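Local coordinates for binding domain (Hc) of Paraclostridial Mosquitocidal Protein 1 (Paraclostridium bifermentans, PDB 6HOX) that belongs to a mosquito-targeting clostridial neurotoxin and forms the receptor-binding part of its heavy chain, responsible for targeting host nerve cells, at residues K261-I266 against W435-E440. Sequence-based numbering, arbitrary orientation.
Sequences KSYYMI and WYFVSE
With CG anti to the backbone N (chi1 -179°) and the chain extended beyond it, Met265 runs alongside the Phe437 ring and on to the Trp435 indole, whereas Tyr263, its CG anti to the carbonyl carbon (chi1 -75°), turns one ring face to Phe437 CB. Met265 CG lies 3.7 Å from Phe437 CE1, and its CE methyl sits above the rim of the indole's six-membered ring, an off-centre CH-pi contact, 3.8 Å from Trp435 CE3; SD approaches both rings obliquely, a double Met-aromatic contact. Phe437 CB makes a CH-pi contact over the Tyr263 ring, 3.8 Å from its centroid, while Lys261 CG lies above the rim of the opposite face.

On the other side of the strand pair, Tyr264, Ile266, Tyr436 and Val438 project together, and Ile266 CD1 presses on Val438 CG2 at 3.4 Å, tighter than usual for two methyls. Between the two faces, four backbone hydrogen bonds join the antiparallel strands: Tyr264 and Val438 exchange one pair, Ile266 and Tyr436 the other, from Tyr264 N to Val438 O at 2.7 Å to Ile266 N to Tyr436 O at 3.0 Å. Beyond the strands, one water bridges Lys261 NZ and Ser439 OG.

The pairing joins two sequence-distant strands of the C-terminal receptor-binding region, a beta-trefoil as expected for this family. Strand 316-320 continues the pairing beyond 263-267, and Leu396 O receives the Trp435 NE1 hydrogen bond. The chemistry is thus divided: backbone amides and carbonyls satisfy one another within the buried centre, aromatic, sulfur and aliphatic groups fill its faces, and at the partly exposed end water accepts from Lys261 NZ.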
# COMPACT_ATOMS: atom_id res chain seq x y z
N LYS A 261 7.22 0.50 17.55
CA LYS A 261 5.89 0.07 17.17
C LYS A 261 5.90 -1.43 16.87
O LYS A 261 6.75 -1.90 16.09
CB LYS A 261 5.43 0.87 15.96
CG LYS A 261 4.10 0.43 15.34
CD LYS A 261 3.74 1.29 14.15
CE LYS A 261 2.48 0.81 13.47
NZ LYS A 261 1.86 1.90 12.69
N SER A 262 4.96 -2.16 17.50
CA SER A 262 4.89 -3.63 17.37
C SER A 262 4.54 -4.01 15.93
O SER A 262 3.53 -3.56 15.39
CB SER A 262 3.91 -4.25 18.32
OG SER A 262 4.52 -4.40 19.58
N TYR A 263 5.37 -4.88 15.36
CA TYR A 263 5.23 -5.32 13.99
C TYR A 263 5.37 -6.84 13.92
O TYR A 263 6.07 -7.44 14.71
CB TYR A 263 6.31 -4.72 13.08
CG TYR A 263 6.17 -3.27 12.71
CD1 TYR A 263 5.02 -2.76 12.13
CD2 TYR A 263 7.25 -2.40 12.87
CE1 TYR A 263 4.93 -1.43 11.75
CE2 TYR A 263 7.16 -1.06 12.52
CZ TYR A 263 6.00 -0.57 11.94
OH TYR A 263 5.93 0.74 11.60
N TYR A 264 4.72 -7.43 12.91
CA TYR A 264 5.11 -8.72 12.39
C TYR A 264 6.13 -8.48 11.29
O TYR A 264 5.96 -7.60 10.44
CB TYR A 264 3.90 -9.50 11.86
CG TYR A 264 2.80 -9.64 12.88
CD1 TYR A 264 2.85 -10.59 13.88
CD2 TYR A 264 1.70 -8.79 12.85
CE1 TYR A 264 1.84 -10.71 14.82
CE2 TYR A 264 0.68 -8.88 13.79
CZ TYR A 264 0.76 -9.84 14.79
OH TYR A 264 -0.26 -9.94 15.70
N MET A 265 7.18 -9.30 11.30
CA MET A 265 8.26 -9.16 10.37
C MET A 265 8.20 -10.36 9.43
O MET A 265 8.16 -11.50 9.90
CB MET A 265 9.60 -9.10 11.11
CG MET A 265 10.79 -8.93 10.21
SD MET A 265 12.28 -8.80 11.19
CE MET A 265 13.46 -8.45 9.90
N ILE A 266 8.17 -10.06 8.12
CA ILE A 266 7.89 -11.01 7.05
C ILE A 266 8.94 -10.90 5.94
O ILE A 266 9.35 -9.81 5.54
CB ILE A 266 6.48 -10.77 6.49
CG1 ILE A 266 5.41 -11.08 7.54
CG2 ILE A 266 6.27 -11.54 5.20
CD1 ILE A 266 4.03 -10.58 7.19
N TRP A 435 12.33 -7.34 3.12
CA TRP A 435 11.66 -7.53 4.38
C TRP A 435 10.53 -6.52 4.52
O TRP A 435 10.69 -5.35 4.16
CB TRP A 435 12.68 -7.37 5.51
CG TRP A 435 13.67 -8.49 5.55
CD1 TRP A 435 14.90 -8.52 4.98
CD2 TRP A 435 13.47 -9.79 6.13
NE1 TRP A 435 15.51 -9.73 5.20
CE2 TRP A 435 14.65 -10.53 5.90
CE3 TRP A 435 12.41 -10.41 6.82
CZ2 TRP A 435 14.81 -11.85 6.35
CZ3 TRP A 435 12.58 -11.70 7.28
CH2 TRP A 435 13.76 -12.41 7.03
N TYR A 436 9.40 -7.00 5.06
CA TYR A 436 8.24 -6.19 5.37
C TYR A 436 8.00 -6.15 6.88
O TYR A 436 8.22 -7.15 7.60
CB TYR A 436 6.96 -6.75 4.75
CG TYR A 436 6.87 -6.76 3.25
CD1 TYR A 436 6.51 -5.63 2.53
CD2 TYR A 436 7.02 -7.94 2.55
CE1 TYR A 436 6.34 -5.66 1.15
CE2 TYR A 436 6.91 -7.98 1.17
CZ TYR A 436 6.55 -6.84 0.46
OH TYR A 436 6.43 -6.92 -0.90
N PHE A 437 7.46 -5.02 7.34
CA PHE A 437 6.92 -4.89 8.67
C PHE A 437 5.42 -4.60 8.58
O PHE A 437 5.01 -3.66 7.91
CB PHE A 437 7.69 -3.80 9.41
CG PHE A 437 9.14 -4.13 9.64
CD1 PHE A 437 9.52 -4.92 10.71
CD2 PHE A 437 10.12 -3.70 8.75
CE1 PHE A 437 10.86 -5.25 10.90
CE2 PHE A 437 11.46 -4.01 8.95
CZ PHE A 437 11.83 -4.77 10.03
N VAL A 438 4.61 -5.42 9.27
CA VAL A 438 3.14 -5.36 9.25
C VAL A 438 2.61 -5.09 10.66
O VAL A 438 2.99 -5.79 11.59
CB VAL A 438 2.51 -6.68 8.75
CG1 VAL A 438 1.02 -6.51 8.48
CG2 VAL A 438 3.20 -7.25 7.53
N SER A 439 1.65 -4.18 10.76
CA SER A 439 0.87 -3.87 11.95
C SER A 439 -0.58 -4.28 11.67
O SER A 439 -1.03 -4.24 10.52
CB SER A 439 0.96 -2.39 12.27
OG SER A 439 0.76 -1.61 11.08
N GLU A 440 -1.30 -4.71 12.72
CA GLU A 440 -2.71 -5.05 12.62
C GLU A 440 -3.50 -3.82 12.17
O GLU A 440 -3.25 -2.71 12.63
CB GLU A 440 -3.19 -5.59 13.97
CG GLU A 440 -4.62 -6.09 13.97
CD GLU A 440 -4.92 -7.20 14.96
OE1 GLU A 440 -4.01 -7.57 15.75
OE2 GLU A 440 -6.08 -7.71 14.94
O HOH W 1 -0.59 0.89 11.72